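GCN5-related N-acetyltransferase (Brucella melitensis biovar Abortus 2308, PDB 3TCV) probably transfers an acetyl group from acetyl-CoA to an amine, as a member of the GCN5-related N-acetyltransferase family, possibly acting on protein N-termini. Local coordinates at residues E68-W73 and W134-S139; L74-P79 and A112-L117. All blocks are in the same frame, centred on the assembly; numbering follows the deposited sequence.

Contact 1: E68-W73 and W134-S139; sequences EQRFTW and WGPLIS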
loop_
_atom_site.group_PDB
_atom_site.type_symbol
_atom_site.label_atom_id
_atom_site.label_comp_id
_atom_site.label_asym_id
_atom_site.label_seq_id
_atom_site.Cartn_x
_atom_site.Cartn_y
_atom_site.Cartn_z
ATOM N N GLU B 68 -24.412 -13.294 6.311
ATOM C CA GLU B 68 -23.957 -13.260 4.908
ATOM C C GLU B 68 -23.899 -11.829 4.397
ATOM O O GLU B 68 -22.887 -11.433 3.822
ATOM C CB GLU B 68 -24.838 -14.099 3.973
ATOM C CG GLU B 68 -24.713 -15.604 4.146
ATOM C CD GLU B 68 -23.327 -16.160 3.820
ATOM O OE1 GLU B 68 -22.596 -15.577 2.983
ATOM O OE2 GLU B 68 -22.978 -17.210 4.415
ATOM N N GLN B 69 -24.964 -11.058 4.627
ATOM C CA GLN B 69 -24.972 -9.625 4.266
ATOM C C GLN B 69 -23.834 -8.882 4.950
ATOM O O GLN B 69 -23.097 -8.143 4.300
ATOM C CB GLN B 69 -26.322 -8.928 4.593
ATOM N N ARG B 70 -23.664 -9.098 6.255
ATOM C CA ARG B 70 -22.634 -8.395 7.015
ATOM C C ARG B 70 -21.226 -8.725 6.561
ATOM O O ARG B 70 -20.330 -7.917 6.742
ATOM C CB ARG B 70 -22.763 -8.683 8.514
ATOM C CG ARG B 70 -24.043 -8.151 9.127
ATOM C CD ARG B 70 -24.251 -8.634 10.550
ATOM N NE ARG B 70 -25.582 -8.232 11.006
ATOM C CZ ARG B 70 -25.894 -7.021 11.456
ATOM N NH1 ARG B 70 -24.968 -6.077 11.622
ATOM N NH2 ARG B 70 -27.161 -6.768 11.793
ATOM N N PHE B 71 -21.018 -9.923 6.011
ATOM C CA PHE B 71 -19.679 -10.359 5.598
ATOM C C PHE B 71 -19.380 -10.072 4.135
ATOM O O PHE B 71 -18.283 -10.374 3.691
ATOM C CB PHE B 71 -19.488 -11.858 5.869
ATOM C CG PHE B 71 -18.954 -12.170 7.241
ATOM C CD1 PHE B 71 -17.693 -12.714 7.404
ATOM C CD2 PHE B 71 -19.699 -11.899 8.373
ATOM C CE1 PHE B 71 -17.195 -12.998 8.655
ATOM C CE2 PHE B 71 -19.204 -12.179 9.635
ATOM C CZ PHE B 71 -17.952 -12.726 9.778
ATOM N N THR B 72 -20.324 -9.478 3.400
ATOM C CA THR B 72 -20.197 -9.284 1.941
ATOM C C THR B 72 -18.828 -8.747 1.533
ATOM O O THR B 72 -18.169 -9.319 0.644
ATOM C CB THR B 72 -21.264 -8.299 1.420
ATOM O OG1 THR B 72 -22.573 -8.820 1.691
ATOM C CG2 THR B 72 -21.114 -8.079 -0.078
ATOM N N TRP B 73 -18.399 -7.673 2.199
ATOM C CA TRP B 73 -17.170 -6.962 1.814
ATOM C C TRP B 73 -15.956 -7.386 2.557
ATOM O O TRP B 73 -14.873 -6.875 2.286
ATOM C CB TRP B 73 -17.348 -5.450 1.993
ATOM C CG TRP B 73 -18.558 -4.929 1.304
ATOM C CD1 TRP B 73 -19.751 -4.510 1.887
ATOM C CD2 TRP B 73 -18.751 -4.772 -0.123
ATOM N NE1 TRP B 73 -20.639 -4.104 0.940
ATOM C CE2 TRP B 73 -20.106 -4.245 -0.297
ATOM C CE3 TRP B 73 -17.976 -5.016 -1.239
ATOM C CZ2 TRP B 73 -20.629 -3.966 -1.545
ATOM C CZ3 TRP B 73 -18.511 -4.732 -2.501
ATOM C CH2 TRP B 73 -19.813 -4.229 -2.651
ATOM N N TRP B 134 -18.129 -5.683 13.053
ATOM C CA TRP B 134 -18.927 -5.214 14.172
ATOM C C TRP B 134 -20.339 -5.706 13.991
ATOM O O TRP B 134 -21.089 -5.218 13.146
ATOM C CB TRP B 134 -18.884 -3.695 14.256
ATOM C CG TRP B 134 -17.535 -3.107 14.573
ATOM C CD1 TRP B 134 -16.511 -3.652 15.329
ATOM C CD2 TRP B 134 -17.056 -1.776 14.177
ATOM N NE1 TRP B 134 -15.442 -2.792 15.392
ATOM C CE2 TRP B 134 -15.723 -1.635 14.746
ATOM C CE3 TRP B 134 -17.580 -0.746 13.418
ATOM C CZ2 TRP B 134 -14.954 -0.513 14.526
ATOM C CZ3 TRP B 134 -16.793 0.390 13.203
ATOM C CH2 TRP B 134 -15.511 0.498 13.745
ATOM N N GLY B 135 -20.705 -6.715 14.777
ATOM C CA GLY B 135 -21.995 -7.349 14.660
ATOM C C GLY B 135 -23.134 -6.553 15.257
ATOM O O GLY B 135 -22.956 -5.428 15.754
ATOM N N PRO B 136 -24.328 -7.129 15.199
ATOM C CA PRO B 136 -25.556 -6.420 15.566
ATOM C C PRO B 136 -25.610 -5.890 17.000
ATOM O O PRO B 136 -26.295 -4.899 17.237
ATOM C CB PRO B 136 -26.654 -7.445 15.310
ATOM C CG PRO B 136 -25.994 -8.764 15.248
ATOM C CD PRO B 136 -24.565 -8.545 14.870
ATOM N N LEU B 137 -24.871 -6.479 17.929
ATOM C CA LEU B 137 -24.875 -5.970 19.289
ATOM C C LEU B 137 -24.304 -4.566 19.369
ATOM O O LEU B 137 -24.667 -3.806 20.258
ATOM C CB LEU B 137 -24.103 -6.873 20.242
ATOM C CG LEU B 137 -24.654 -8.255 20.594
ATOM C CD1 LEU B 137 -23.657 -8.940 21.516
ATOM C CD2 LEU B 137 -26.026 -8.159 21.258
ATOM N N ILE B 138 -23.402 -4.215 18.447
ATOM C CA ILE B 138 -22.723 -2.928 18.530
ATOM C C ILE B 138 -22.812 -2.070 17.274
ATOM O O ILE B 138 -22.473 -0.900 17.343
ATOM C CB ILE B 138 -21.233 -3.098 18.898
ATOM C CG1 ILE B 138 -20.463 -3.886 17.816
ATOM C CG2 ILE B 138 -21.122 -3.774 20.251
ATOM C CD1 ILE B 138 -18.967 -3.988 18.091
ATOM N N SER B 139 -23.243 -2.646 16.146
ATOM C CA SER B 139 -23.230 -1.933 14.866
ATOM C C SER B 139 -24.125 -0.696 14.971
ATOM O O SER B 139 -25.254 -0.791 15.432
ATOM C CB SER B 139 -23.738 -2.834 13.741
ATOM O OG SER B 139 -23.449 -2.227 12.497
HETATM O O HOH W 1 -22.205 -5.953 10.750
#
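Arg70 reaches Pro136 with the flat end of its side chain, and this pair makes up most of the 131 Å² buried between 68-73 and 134-139. The two backbones stay well apart, with 7.7 Å between Arg70 CA and Gly135 CA, so the gap is bridged by side chain and water. From CB, which points toward the loop, the chain starts with CG anti to the carbonyl carbon (chi1 -65°) and then runs extended through CD to NE, carrying the guanidinium across. Arg70 NE is the first atom to arrive, lying 4.0 Å from Pro136 CD, and its N-H is already engaged in a salt bridge to Asp66, just ahead of the segment. CZ sits near both CB and CD of the proline. Arg70 NH2 makes the nearest approach, 3.6 Å to Pro136 CB, which rests over one face of the guanidinium, offset toward its rim; NH2 too has a hydrogen-bond partner just beyond the segments.

In the GNAT fold, strand 126-134 leads through this loop into helix 142-158, a region that in family members commonly binds the pyrophosphate of acetyl-CoA; a similar role here is an inference. The loop turns tightly: Gly135 O accepts from both Ile138 N and Ser139 N, the latter at 2.8 Å.

The last atom, Arg70 NH1, lies 3.8 Å from Pro136 N. Ser139 CB is near the guanidinium plane, at the edge. A water lies in that plane too, in a different direction from NH1; its oxygen accepts from Arg70 NH1 at 2.9 Å. The same water oxygen donates to Trp134 O at 2.7 Å. Direct approach of Arg70 NH1 to Trp134 O, at 4.3 Å, is too long for a bond.

Contact 2: L74-P79 and A112-L117; sequences LFETPP and AGRQAL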
loop_
_atom_site.group_PDB
_atom_site.type_symbol
_atom_site.label_atom_id
_atom_site.label_comp_id
_atom_site.label_asym_id
_atom_site.label_seq_id
_atom_site.Cartn_x
_atom_site.Cartn_y
_atom_site.Cartn_z
ATOM N N LEU B 74 -16.106 -8.285 3.527
ATOM C CA LEU B 74 -14.976 -8.792 4.291
ATOM C C LEU B 74 -14.223 -9.826 3.473
ATOM O O LEU B 74 -14.748 -10.348 2.512
ATOM C CB LEU B 74 -15.469 -9.418 5.592
ATOM C CG LEU B 74 -16.007 -8.444 6.635
ATOM C CD1 LEU B 74 -16.224 -9.159 7.968
ATOM C CD2 LEU B 74 -15.048 -7.280 6.803
ATOM N N PHE B 75 -12.992 -10.135 3.858
ATOM C CA PHE B 75 -12.232 -11.179 3.169
ATOM C C PHE B 75 -12.783 -12.561 3.509
ATOM O O PHE B 75 -12.718 -13.469 2.692
ATOM C CB PHE B 75 -10.738 -11.093 3.519
ATOM C CG PHE B 75 -10.103 -9.779 3.137
ATOM C CD1 PHE B 75 -10.299 -9.236 1.877
ATOM C CD2 PHE B 75 -9.313 -9.081 4.039
ATOM C CE1 PHE B 75 -9.730 -8.024 1.529
ATOM C CE2 PHE B 75 -8.741 -7.865 3.693
ATOM C CZ PHE B 75 -8.952 -7.343 2.438
ATOM N N GLU B 76 -13.378 -12.695 4.696
ATOM C CA GLU B 76 -13.889 -13.980 5.168
ATOM C C GLU B 76 -15.354 -14.177 4.749
ATOM O O GLU B 76 -16.062 -13.237 4.383
ATOM C CB GLU B 76 -13.819 -14.057 6.702
ATOM C CG GLU B 76 -12.436 -13.933 7.341
ATOM C CD GLU B 76 -11.817 -12.534 7.296
ATOM O OE1 GLU B 76 -12.524 -11.500 7.457
ATOM O OE2 GLU B 76 -10.578 -12.469 7.112
ATOM N N THR B 77 -15.815 -15.417 4.825
ATOM C CA THR B 77 -17.235 -15.692 4.752
ATOM C C THR B 77 -17.648 -16.162 6.137
ATOM O O THR B 77 -16.806 -16.655 6.884
ATOM C CB THR B 77 -17.560 -16.783 3.722
ATOM O OG1 THR B 77 -16.868 -17.967 4.097
ATOM C CG2 THR B 77 -17.105 -16.347 2.320
ATOM N N PRO B 78 -18.935 -16.025 6.476
ATOM C CA PRO B 78 -19.387 -16.420 7.793
ATOM C C PRO B 78 -19.173 -17.912 8.005
ATOM O O PRO B 78 -19.303 -18.683 7.057
ATOM C CB PRO B 78 -20.891 -16.137 7.758
ATOM C CG PRO B 78 -21.094 -15.212 6.622
ATOM C CD PRO B 78 -20.062 -15.618 5.631
ATOM N N PRO B 79 -18.831 -18.315 9.236
ATOM C CA PRO B 79 -18.679 -19.734 9.520
ATOM C C PRO B 79 -20.028 -20.456 9.525
ATOM O O PRO B 79 -20.986 -19.968 10.131
ATOM C CB PRO B 79 -18.062 -19.746 10.916
ATOM C CG PRO B 79 -18.541 -18.485 11.539
ATOM C CD PRO B 79 -18.601 -17.476 10.424
ATOM N N ALA B 112 -18.890 -9.090 20.599
ATOM C CA ALA B 112 -19.812 -8.563 19.593
ATOM C C ALA B 112 -19.196 -8.491 18.202
ATOM O O ALA B 112 -19.898 -8.303 17.227
ATOM C CB ALA B 112 -20.292 -7.186 20.021
ATOM N N GLY B 113 -17.891 -8.656 18.125
ATOM C CA GLY B 113 -17.187 -8.577 16.856
ATOM C C GLY B 113 -15.708 -8.669 17.041
ATOM O O GLY B 113 -15.212 -9.096 18.103
ATOM N N ARG B 114 -14.974 -8.238 16.028
ATOM C CA ARG B 114 -13.521 -8.268 16.100
ATOM C C ARG B 114 -12.947 -7.202 15.165
ATOM O O ARG B 114 -13.658 -6.714 14.290
ATOM C CB ARG B 114 -12.978 -9.682 15.785
ATOM C CG ARG B 114 -13.625 -10.409 14.620
ATOM C CD ARG B 114 -13.146 -9.977 13.238
ATOM N NE ARG B 114 -13.634 -10.870 12.181
ATOM C CZ ARG B 114 -13.301 -10.804 10.893
ATOM N NH1 ARG B 114 -12.496 -9.852 10.451
ATOM N NH2 ARG B 114 -13.753 -11.710 10.035
ATOM N N GLN B 115 -11.688 -6.840 15.391
ATOM C CA GLN B 115 -10.993 -5.841 14.570
ATOM C C GLN B 115 -9.491 -6.007 14.770
ATOM O O GLN B 115 -9.079 -6.710 15.681
ATOM C CB GLN B 115 -11.428 -4.417 14.972
ATOM C CG GLN B 115 -11.133 -4.029 16.411
ATOM C CD GLN B 115 -11.717 -2.677 16.817
ATOM O OE1 GLN B 115 -12.871 -2.385 16.523
ATOM N NE2 GLN B 115 -10.932 -1.862 17.532
ATOM N N ALA B 116 -8.683 -5.348 13.945
ATOM C CA ALA B 116 -7.241 -5.528 14.025
ATOM C C ALA B 116 -6.475 -4.277 13.678
ATOM O O ALA B 116 -6.949 -3.432 12.900
ATOM C CB ALA B 116 -6.814 -6.682 13.106
ATOM N N LEU B 117 -5.302 -4.154 14.289
ATOM C CA LEU B 117 -4.245 -3.260 13.833
ATOM C C LEU B 117 -3.405 -4.067 12.861
ATOM O O LEU B 117 -3.036 -5.222 13.162
ATOM C CB LEU B 117 -3.402 -2.756 15.011
ATOM C CG LEU B 117 -4.144 -1.821 15.989
ATOM C CD1 LEU B 117 -3.295 -1.572 17.231
ATOM C CD2 LEU B 117 -4.534 -0.496 15.304
#
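A single carboxylate oxygen, Glu76 OE1, takes both terminal nitrogens of Arg114, and unequally. Arg114 NH2 donates to Glu76 OE1 at 2.9 Å with an N-H...O angle of 163°, whereas the second bond, from Arg114 NH1 to Glu76 OE1 at 3.4 Å, is bent and weak. The salt bridge is therefore neither a paired, two-oxygen fork nor coplanar: the carboxylate and guanidinium planes stand 71° apart. OE1 lies in the guanidinium plane, at its edge, but is itself approached from above the carboxylate plane.

The torsions account for the meeting. Arg114 begins with CG between the backbone N and the carbonyl carbon (chi1 43°) and bends again at chi2, then straightens toward its tip; the two chains come from opposite directions. In Glu76, chi1 sets CG beside the backbone N, with Glu76 CG 3.7 Å from Arg114 NH2, and a bend at chi2 then turns the carboxylate so that OE1 reaches the guanidinium. Leu74 supplies the apolar part of the contact, Leu74 CD1 lying over one face of the guanidinium, 4.1 Å from Arg114 NH2.

Charge on this buried arginine is thus met by the acid, and NH1 also donates to Ser131 O of strand 126-134. Such pairing would probably favour the ionised form of both groups.

Within the fold, Arg114 projects from strand 110-121 shortly after a classic beta bulge, in which Ala112 and Gly113 both face Val103 of strand 99-105. Trp88 of helix 82-94 touches both members of the salt bridge, and Tyr133 of strand 126-134 packs on Leu74 and Arg114, so the 74-79 loop, which connects helix 67-70 to helix 82-94, packs against the sheet.

Overall arrangement
Each contact sends an arginine across a gap between backbones, but from different elements: helix 67-70 in contact 1, strand 110-121 in contact 2. Contact 1 lies at the surface, its centre about 13 Å from the chain centre, and works through proline packing and a water; contact 2 is partly buried, its centre about 10 Å from that of the chain, and works through a direct salt bridge. Their centres are about 9 Å apart, and contact 2 nests inside the chain loop closed by contact 1. Strand 110-121 meets strand 126-134 and the loop that follows it: Trp134 NE1 lies 2.8 Å from Gln115 OE1, and Gly135 N lies 3.0 Å from Ala112 O, both probable hydrogen bonds.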